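Local coordinates for hemolytic lectin CEL-III (Cucumaria echinata, PDB 2Z48), which binds galactose and N-acetylgalactosamine in a calcium-dependent manner, oligomerizes in erythrocyte membranes and lyses the cells, at residues 106-111 and 142-148; 7-11 and 348-352. All coordinates share one frame. Residues are numbered along the deposited sequence.

Contact 1: 106-111 and 142-148; sequences QVATEI and QYFYVRS. Unlike the reference sequence in segment 142-148: Val146 (reference Ile). With NGA (2-acetamido-2-deoxy-beta-D-galactopyranose), chain H.
Two neighbouring antiparallel strands meet here in the six-stranded sheet of the N-terminal lectin part. The axes of strand 106-111 and strand 143-146 cross at 132° and come within 4.1 Å. The firm pair is Thr109 with Phe144, hydrogen-bonded both ways: Thr109 N to Phe144 O and Phe144 N to Thr109 O, each 2.9 Å. Next to it, Glu110 CG covers one face of the Tyr143 ring in a CH-pi contact, 4.2 Å from the centroid. Ile111 CD1 packs on Phe144 CB at 3.8 Å. Such strand pairing belongs to the ricin-type beta-trefoil. On the Gln106 side of Ala108 the strands splay, and Gln106 (chi1 m, chi2 m) bridges the gap. Gln106 OE1 accepts from Ser148 N (3.0 Å), and Gln106 NE2 donates to Ser148 O (2.9 Å) and to Asp100. NGA O1 sits in this gap: it donates to Val107 O (2.6 Å) and accepts from Val146 N (2.9 Å). A water joins NGA N2 (2.8 Å) to Thr109 OG1 (2.8 Å) and Phe144 O (2.7 Å).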
ATOM      1  N   GLN A 106       7.444 -10.142   8.078  1.00 16.54           N
ATOM      2  CA  GLN A 106       7.324 -10.138   6.608  1.00 15.57           C
ATOM      3  C   GLN A 106       7.288 -11.582   6.118  1.00 16.13           C
ATOM      4  O   GLN A 106       7.722 -12.483   6.845  1.00 17.08           O
ATOM      5  CB  GLN A 106       8.497  -9.403   5.961  1.00 15.42           C
ATOM      6  CG  GLN A 106       8.740  -8.005   6.498  1.00 14.20           C
ATOM      7  CD  GLN A 106       7.698  -6.975   6.038  1.00 14.10           C
ATOM      8  OE1 GLN A 106       6.813  -7.262   5.223  1.00 14.91           O
ATOM      9  NE2 GLN A 106       7.802  -5.770   6.579  1.00 12.72           N
ATOM     10  N   VAL A 107       6.734 -11.796   4.923  1.00 14.13           N
ATOM     11  CA  VAL A 107       6.670 -13.114   4.308  1.00 14.25           C
ATOM     12  C   VAL A 107       7.276 -13.030   2.919  1.00 13.92           C
ATOM     13  O   VAL A 107       6.747 -12.345   2.040  1.00 12.85           O
ATOM     14  CB  VAL A 107       5.210 -13.638   4.221  1.00 14.58           C
ATOM     15  CG1 VAL A 107       5.209 -15.033   3.610  1.00 14.83           C
ATOM     16  CG2 VAL A 107       4.543 -13.651   5.627  1.00 16.14           C
ATOM     17  N   ALA A 108       8.404 -13.710   2.718  1.00 14.68           N
ATOM     18  CA  ALA A 108       9.052 -13.746   1.416  1.00 14.94           C
ATOM     19  C   ALA A 108       8.816 -15.100   0.771  1.00 15.22           C
ATOM     20  O   ALA A 108       8.699 -16.109   1.461  1.00 15.24           O
ATOM     21  CB  ALA A 108      10.562 -13.511   1.549  1.00 14.94           C
ATOM     22  N   THR A 109       8.753 -15.126  -0.554  1.00 15.34           N
ATOM     23  CA  THR A 109       8.614 -16.396  -1.255  1.00 15.76           C
ATOM     24  C   THR A 109       9.477 -16.341  -2.511  1.00 16.00           C
ATOM     25  O   THR A 109       9.850 -15.259  -2.983  1.00 15.94           O
ATOM     26  CB  THR A 109       7.131 -16.704  -1.697  1.00 16.87           C
ATOM     27  OG1 THR A 109       6.757 -15.835  -2.787  1.00 17.41           O
ATOM     28  CG2 THR A 109       6.127 -16.574  -0.535  1.00 16.01           C
ATOM     29  N   GLU A 110       9.769 -17.518  -3.060  1.00 15.82           N
ATOM     30  CA  GLU A 110      10.183 -17.583  -4.464  1.00 16.15           C
ATOM     31  C   GLU A 110       9.050 -17.045  -5.334  1.00 16.36           C
ATOM     32  O   GLU A 110       7.846 -17.152  -5.000  1.00 16.90           O
ATOM     33  CB  GLU A 110      10.505 -19.009  -4.889  1.00 16.35           C
ATOM     34  CG  GLU A 110      11.616 -19.674  -4.091  1.00 17.80           C
ATOM     35  CD  GLU A 110      11.713 -21.131  -4.415  1.00 21.64           C
ATOM     36  OE1 GLU A 110      10.725 -21.876  -4.148  1.00 18.47           O
ATOM     37  OE2 GLU A 110      12.774 -21.529  -4.953  1.00 23.88           O
ATOM     38  N   ILE A 111       9.437 -16.469  -6.454  1.00 16.60           N
ATOM     39  CA  ILE A 111       8.487 -16.022  -7.459  1.00 17.23           C
ATOM     40  C   ILE A 111       8.896 -16.731  -8.743  1.00 17.95           C
ATOM     41  O   ILE A 111       9.953 -16.437  -9.310  1.00 17.68           O
ATOM     42  CB  ILE A 111       8.486 -14.493  -7.620  1.00 16.78           C
ATOM     43  CG1 ILE A 111       8.011 -13.833  -6.313  1.00 16.99           C
ATOM     44  CG2 ILE A 111       7.586 -14.084  -8.791  1.00 17.84           C
ATOM     45  CD1 ILE A 111       7.932 -12.317  -6.381  1.00 20.76           C
ATOM     46  N   GLN A 142      16.725 -15.139  -4.057  1.00 16.12           N
ATOM     47  CA  GLN A 142      15.601 -15.584  -4.887  1.00 16.70           C
ATOM     48  C   GLN A 142      14.278 -15.549  -4.121  1.00 16.57           C
ATOM     49  O   GLN A 142      13.254 -16.027  -4.615  1.00 17.37           O
ATOM     50  CB  GLN A 142      15.862 -16.952  -5.514  1.00 17.43           C
ATOM     51  CG  GLN A 142      16.843 -16.839  -6.711  1.00 18.75           C
ATOM     52  CD  GLN A 142      17.033 -18.154  -7.449  1.00 17.94           C
ATOM     53  OE1 GLN A 142      16.461 -19.183  -7.078  1.00 17.56           O
ATOM     54  NE2 GLN A 142      17.824 -18.114  -8.527  1.00 19.35           N
ATOM     55  N   TYR A 143      14.300 -14.920  -2.941  1.00 15.81           N
ATOM     56  CA  TYR A 143      13.077 -14.742  -2.134  1.00 15.99           C
ATOM     57  C   TYR A 143      12.696 -13.264  -2.086  1.00 15.74           C
ATOM     58  O   TYR A 143      13.560 -12.418  -1.883  1.00 14.93           O
ATOM     59  CB  TYR A 143      13.278 -15.313  -0.732  1.00 17.11           C
ATOM     60  CG  TYR A 143      13.307 -16.828  -0.672  1.00 17.55           C
ATOM     61  CD1 TYR A 143      14.453 -17.539  -1.037  1.00 20.01           C
ATOM     62  CD2 TYR A 143      12.194 -17.561  -0.224  1.00 18.80           C
ATOM     63  CE1 TYR A 143      14.491 -18.947  -0.959  1.00 19.34           C
ATOM     64  CE2 TYR A 143      12.223 -18.953  -0.141  1.00 17.79           C
ATOM     65  CZ  TYR A 143      13.367 -19.643  -0.511  1.00 18.94           C
ATOM     66  OH  TYR A 143      13.386 -21.020  -0.417  1.00 18.77           O
ATOM     67  N   PHE A 144      11.400 -12.963  -2.269  1.00 15.07           N
ATOM     68  CA  PHE A 144      10.904 -11.589  -2.376  1.00 14.20           C
ATOM     69  C   PHE A 144       9.687 -11.417  -1.496  1.00 13.91           C
ATOM     70  O   PHE A 144       8.879 -12.338  -1.416  1.00 14.44           O
ATOM     71  CB  PHE A 144      10.520 -11.256  -3.816  1.00 15.09           C
ATOM     72  CG  PHE A 144      11.688 -11.358  -4.779  1.00 14.34           C
ATOM     73  CD1 PHE A 144      12.030 -12.596  -5.337  1.00 16.51           C
ATOM     74  CD2 PHE A 144      12.465 -10.249  -5.064  1.00 15.83           C
ATOM     75  CE1 PHE A 144      13.120 -12.706  -6.224  1.00 15.95           C
ATOM     76  CE2 PHE A 144      13.559 -10.346  -5.946  1.00 15.54           C
ATOM     77  CZ  PHE A 144      13.876 -11.581  -6.518  1.00 15.16           C
ATOM     78  N   TYR A 145       9.562 -10.257  -0.859  1.00 13.82           N
ATOM     79  CA  TYR A 145       8.353  -9.949  -0.069  1.00 13.28           C
ATOM     80  C   TYR A 145       7.731  -8.623  -0.488  1.00 13.58           C
ATOM     81  O   TYR A 145       8.434  -7.710  -0.932  1.00 14.54           O
ATOM     82  CB  TYR A 145       8.640  -9.976   1.453  1.00 13.92           C
ATOM     83  CG  TYR A 145       9.585  -8.895   1.985  1.00 14.40           C
ATOM     84  CD1 TYR A 145       9.087  -7.812   2.706  1.00 14.57           C
ATOM     85  CD2 TYR A 145      10.975  -8.985   1.806  1.00 14.43           C
ATOM     86  CE1 TYR A 145       9.921  -6.827   3.212  1.00 14.11           C
ATOM     87  CE2 TYR A 145      11.837  -8.003   2.331  1.00 13.22           C
ATOM     88  CZ  TYR A 145      11.287  -6.923   3.024  1.00 15.23           C
ATOM     89  OH  TYR A 145      12.088  -5.947   3.546  1.00 16.26           O
ATOM     90  N   VAL A 146       6.411  -8.534  -0.376  1.00 13.42           N
ATOM     91  CA  VAL A 146       5.726  -7.240  -0.483  1.00 13.69           C
ATOM     92  C   VAL A 146       5.757  -6.607   0.920  1.00 13.74           C
ATOM     93  O   VAL A 146       5.224  -7.181   1.895  1.00 12.79           O
ATOM     94  CB  VAL A 146       4.277  -7.399  -1.007  1.00 13.99           C
ATOM     95  CG1 VAL A 146       3.547  -6.071  -0.987  1.00 14.60           C
ATOM     96  CG2 VAL A 146       4.309  -7.935  -2.433  1.00 14.24           C
ATOM     97  N   ARG A 147       6.426  -5.456   1.027  1.00 13.96           N
ATOM     98  CA  ARG A 147       6.713  -4.868   2.329  1.00 14.35           C
ATOM     99  C   ARG A 147       5.424  -4.455   3.020  1.00 14.48           C
ATOM    100  O   ARG A 147       4.605  -3.744   2.450  1.00 14.58           O
ATOM    101  CB  ARG A 147       7.628  -3.660   2.162  1.00 15.99           C
ATOM    102  CG  ARG A 147       8.044  -2.974   3.451  1.00 17.59           C
ATOM    103  CD  ARG A 147       7.011  -1.958   3.908  1.00 21.95           C
ATOM    104  NE  ARG A 147       6.818  -0.795   3.043  1.00 23.72           N
ATOM    105  CZ  ARG A 147       7.432   0.378   3.210  1.00 21.99           C
ATOM    106  NH1 ARG A 147       7.152   1.377   2.401  1.00 25.26           N
ATOM    107  NH2 ARG A 147       8.315   0.539   4.183  1.00 23.18           N
ATOM    108  N   SER A 148       5.268  -4.891   4.260  1.00 13.36           N
ATOM    109  CA  SER A 148       4.175  -4.419   5.097  1.00 13.59           C
ATOM    110  C   SER A 148       4.748  -3.388   6.081  1.00 13.15           C
ATOM    111  O   SER A 148       5.857  -3.570   6.592  1.00 12.27           O
ATOM    112  CB  SER A 148       3.569  -5.587   5.882  1.00 14.46           C
ATOM    113  OG  SER A 148       2.658  -5.093   6.861  1.00 16.29           O
TER
HETATM  114  C1  NGA H1006       3.647 -10.911   1.102  1.00 19.77           C
HETATM  115  C2  NGA H1006       3.531 -12.201   0.261  1.00 18.23           C
HETATM  116  C3  NGA H1006       2.075 -12.656   0.239  1.00 20.34           C
HETATM  117  C4  NGA H1006       1.517 -12.809   1.653  1.00 20.60           C
HETATM  118  C5  NGA H1006       1.706 -11.488   2.415  1.00 20.49           C
HETATM  119  C6  NGA H1006       1.174 -11.507   3.841  1.00 23.99           C
HETATM  120  C7  NGA H1006       3.335 -11.341  -2.111  1.00 19.72           C
HETATM  121  C8  NGA H1006       4.069 -11.305  -3.427  1.00 18.16           C
HETATM  122  N2  NGA H1006       3.984 -11.989  -1.127  1.00 17.83           N
HETATM  123  O1  NGA H1006       5.014 -10.523   1.219  1.00 14.51           O
HETATM  124  O3  NGA H1006       1.973 -13.885  -0.491  1.00 18.07           O
HETATM  125  O4  NGA H1006       2.184 -13.876   2.351  1.00 22.31           O
HETATM  126  O5  NGA H1006       3.093 -11.084   2.425  1.00 19.71           O
HETATM  127  O6  NGA H1006       1.236 -10.137   4.266  1.00 26.06           O
HETATM  128  O7  NGA H1006       2.224 -10.815  -1.973  1.00 20.03           O
HETATM  129  O   HOH W   1       5.468  -9.354   3.865  1.00 15.17           O
HETATM  130  O   HOH W   2       6.359 -13.128  -2.172  1.00 18.49           O
HETATM  131  O   HOH W   3      15.248 -20.631  -5.121  1.00 22.91           O
HETATM  132  O   HOH W   4      12.176 -16.316  -6.862  1.00 19.55           O

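Contact 2: 7-11 and 348-352; sequences PLDIG and SLSKA. With NGA (2-acetamido-2-deoxy-beta-D-galactopyranose), chain H.
Segment 7-11 is extended apart from Leu8, where the chain turns a corner (phi/psi -109/-29). Its strand 9-11 runs at 71° to the helical segment 348-352, with axes 7.9 Å apart at closest. Leu8 and Asp9 both face Ile48 of the neighbouring strand 46-49, which makes a classic beta bulge in the lectin part. The helix is regular, with Ala352 N hydrogen-bonded to Ser348 O at 2.9 Å. It belongs to the C-terminal region, which tends strongly to self-associate, so this contact joins lectin and oligomerization parts. Ile10 and Ser348 are the nearest backbone pair, with CA atoms 5.1 Å apart. The Ile10 CA-to-CB bond points toward the helix (chi1 m, chi2 t). Ile10 CD1 lies 4.5 Å from Ala352 CB, and Ile10 CG2 lies 3.9 Å from Lys351 CD. Phe418 also packs on Ile10 and Ser348. Lys351 is extended as far as CE, then bends at chi4 (m); its NZ is hydrogen-bonded to Gln45 OE1. Asp9 points its CA-to-CB bond away from the helix, toward the sugar side. Asp9 OD2 is 3.1 Å from NGA O7, in the galactose-binding site. Ser348 (chi1 m) is hydrogen-bonded through OG to Lys344 O, one turn back in the helix. Ser348 OG also accepts a hydrogen bond from Ile10 N at 3.0 Å.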
ATOM      1  N   PRO A   7      -6.678  -7.834  -7.955  1.00 15.10           N
ATOM      2  CA  PRO A   7      -5.364  -7.760  -7.283  1.00 14.06           C
ATOM      3  C   PRO A   7      -5.370  -8.499  -5.955  1.00 14.47           C
ATOM      4  O   PRO A   7      -6.423  -8.635  -5.317  1.00 14.26           O
ATOM      5  CB  PRO A   7      -5.182  -6.265  -7.036  1.00 13.71           C
ATOM      6  CG  PRO A   7      -6.582  -5.738  -6.929  1.00 14.12           C
ATOM      7  CD  PRO A   7      -7.355  -6.518  -7.970  1.00 13.63           C
ATOM      8  N   LEU A   8      -4.198  -8.978  -5.580  1.00 13.13           N
ATOM      9  CA  LEU A   8      -3.980  -9.677  -4.334  1.00 14.66           C
ATOM     10  C   LEU A   8      -3.180  -8.861  -3.335  1.00 13.90           C
ATOM     11  O   LEU A   8      -3.366  -9.014  -2.119  1.00 14.43           O
ATOM     12  CB  LEU A   8      -3.301 -11.014  -4.586  1.00 14.91           C
ATOM     13  CG  LEU A   8      -4.262 -12.074  -5.122  1.00 16.76           C
ATOM     14  CD1 LEU A   8      -3.427 -13.292  -5.479  1.00 20.62           C
ATOM     15  CD2 LEU A   8      -5.331 -12.423  -4.109  1.00 19.19           C
ATOM     16  N   ASP A   9      -2.317  -7.976  -3.833  1.00 13.80           N
ATOM     17  CA  ASP A   9      -1.460  -7.176  -2.960  1.00 13.74           C
ATOM     18  C   ASP A   9      -0.910  -6.002  -3.778  1.00 13.87           C
ATOM     19  O   ASP A   9      -0.695  -6.125  -4.986  1.00 13.70           O
ATOM     20  CB  ASP A   9      -0.332  -8.084  -2.402  1.00 14.06           C
ATOM     21  CG  ASP A   9       0.197  -7.636  -1.052  1.00 14.77           C
ATOM     22  OD1 ASP A   9      -0.230  -6.585  -0.557  1.00 14.96           O
ATOM     23  OD2 ASP A   9       1.065  -8.349  -0.461  1.00 16.60           O
ATOM     24  N   ILE A  10      -0.756  -4.843  -3.140  1.00 13.50           N
ATOM     25  CA  ILE A  10      -0.084  -3.704  -3.769  1.00 13.11           C
ATOM     26  C   ILE A  10       0.936  -3.143  -2.766  1.00 13.50           C
ATOM     27  O   ILE A  10       0.592  -2.799  -1.624  1.00 12.84           O
ATOM     28  CB  ILE A  10      -1.095  -2.582  -4.123  1.00 13.56           C
ATOM     29  CG1 ILE A  10      -2.224  -3.080  -5.029  1.00 13.53           C
ATOM     30  CG2 ILE A  10      -0.384  -1.407  -4.725  1.00 13.46           C
ATOM     31  CD1 ILE A  10      -3.434  -2.082  -5.151  1.00 14.05           C
ATOM     32  N   GLY A  11       2.193  -3.095  -3.177  1.00 13.39           N
ATOM     33  CA  GLY A  11       3.204  -2.385  -2.399  1.00 14.42           C
ATOM     34  C   GLY A  11       4.601  -2.592  -2.949  1.00 15.13           C
ATOM     35  O   GLY A  11       4.783  -3.126  -4.059  1.00 15.33           O
ATOM     36  N   SER A 348      -3.566  -2.433   0.903  1.00 12.47           N
ATOM     37  CA  SER A 348      -3.836  -2.482  -0.536  1.00 12.36           C
ATOM     38  C   SER A 348      -5.132  -1.738  -0.906  1.00 12.78           C
ATOM     39  O   SER A 348      -5.164  -0.991  -1.905  1.00 12.25           O
ATOM     40  CB  SER A 348      -3.893  -3.930  -1.021  1.00 13.17           C
ATOM     41  OG  SER A 348      -2.656  -4.612  -0.833  1.00 12.67           O
ATOM     42  N   LEU A 349      -6.201  -1.939  -0.138  1.00 12.39           N
ATOM     43  CA  LEU A 349      -7.452  -1.212  -0.407  1.00 14.64           C
ATOM     44  C   LEU A 349      -7.268   0.310  -0.308  1.00 14.75           C
ATOM     45  O   LEU A 349      -7.805   1.061  -1.146  1.00 14.56           O
ATOM     46  CB  LEU A 349      -8.581  -1.681   0.512  1.00 14.27           C
ATOM     47  CG  LEU A 349     -10.019  -1.339   0.100  1.00 17.07           C
ATOM     48  CD1 LEU A 349     -10.397  -2.080  -1.172  1.00 16.21           C
ATOM     49  CD2 LEU A 349     -11.011  -1.722   1.214  1.00 17.90           C
ATOM     50  N   SER A 350      -6.507   0.761   0.697  1.00 14.52           N
ATOM     51  CA  SER A 350      -6.226   2.180   0.859  1.00 16.84           C
ATOM     52  C   SER A 350      -5.492   2.747  -0.359  1.00 16.69           C
ATOM     53  O   SER A 350      -5.793   3.858  -0.838  1.00 17.50           O
ATOM     54  CB  SER A 350      -5.389   2.438   2.122  1.00 16.88           C
ATOM     55  OG  SER A 350      -4.926   3.775   2.070  1.00 21.81           O
ATOM     56  N   LYS A 351      -4.519   1.990  -0.852  1.00 16.55           N
ATOM     57  CA  LYS A 351      -3.771   2.390  -2.037  1.00 15.85           C
ATOM     58  C   LYS A 351      -4.671   2.434  -3.276  1.00 16.74           C
ATOM     59  O   LYS A 351      -4.593   3.389  -4.066  1.00 17.30           O
ATOM     60  CB  LYS A 351      -2.575   1.460  -2.253  1.00 15.90           C
ATOM     61  CG  LYS A 351      -1.485   1.612  -1.192  1.00 15.37           C
ATOM     62  CD  LYS A 351      -0.485   0.471  -1.320  1.00 17.80           C
ATOM     63  CE  LYS A 351       0.531   0.490  -0.183  1.00 19.27           C
ATOM     64  NZ  LYS A 351       1.575   1.503  -0.449  1.00 22.57           N
ATOM     65  N   ALA A 352      -5.532   1.427  -3.416  1.00 16.40           N
ATOM     66  CA  ALA A 352      -6.508   1.358  -4.517  1.00 16.91           C
ATOM     67  C   ALA A 352      -7.433   2.597  -4.498  1.00 17.41           C
ATOM     68  O   ALA A 352      -7.709   3.199  -5.555  1.00 17.61           O
ATOM     69  CB  ALA A 352      -7.318   0.066  -4.417  1.00 16.85           C
TER
HETATM   70  C1  NGA H1006       3.647 -10.911   1.102  1.00 19.77           C
HETATM   71  C2  NGA H1006       3.531 -12.201   0.261  1.00 18.23           C
HETATM   72  C3  NGA H1006       2.075 -12.656   0.239  1.00 20.34           C
HETATM   73  C4  NGA H1006       1.517 -12.809   1.653  1.00 20.60           C
HETATM   74  C5  NGA H1006       1.706 -11.488   2.415  1.00 20.49           C
HETATM   75  C6  NGA H1006       1.174 -11.507   3.841  1.00 23.99           C
HETATM   76  C7  NGA H1006       3.335 -11.341  -2.111  1.00 19.72           C
HETATM   77  C8  NGA H1006       4.069 -11.305  -3.427  1.00 18.16           C
HETATM   78  N2  NGA H1006       3.984 -11.989  -1.127  1.00 17.83           N
HETATM   79  O1  NGA H1006       5.014 -10.523   1.219  1.00 14.51           O
HETATM   80  O3  NGA H1006       1.973 -13.885  -0.491  1.00 18.07           O
HETATM   81  O4  NGA H1006       2.184 -13.876   2.351  1.00 22.31           O
HETATM   82  O5  NGA H1006       3.093 -11.084   2.425  1.00 19.71           O
HETATM   83  O6  NGA H1006       1.236 -10.137   4.266  1.00 26.06           O
HETATM   84  O7  NGA H1006       2.224 -10.815  -1.973  1.00 20.03           O

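Overall arrangement
Near the N terminus the chain enters strand 7-15, the first half of contact 2. It then runs through the lectin part to strand 105-113. About thirty residues later, strand 143-146 returns alongside and closes the short loop of contact 1. The chain goes on through the second lectin domain and into the C-terminal region. There helix 343-355 packs back on the first strand and closes contact 2. Contact 1 is thus nested inside the long loop of contact 2. Their centres are about 16 Å apart. Strands 143-146 and 7-15 are sheet neighbours, and Val146 CB lies 3.4 Å from Asp9 OD2. Both contacts border the same NGA, at the junction of lectin and C-terminal parts.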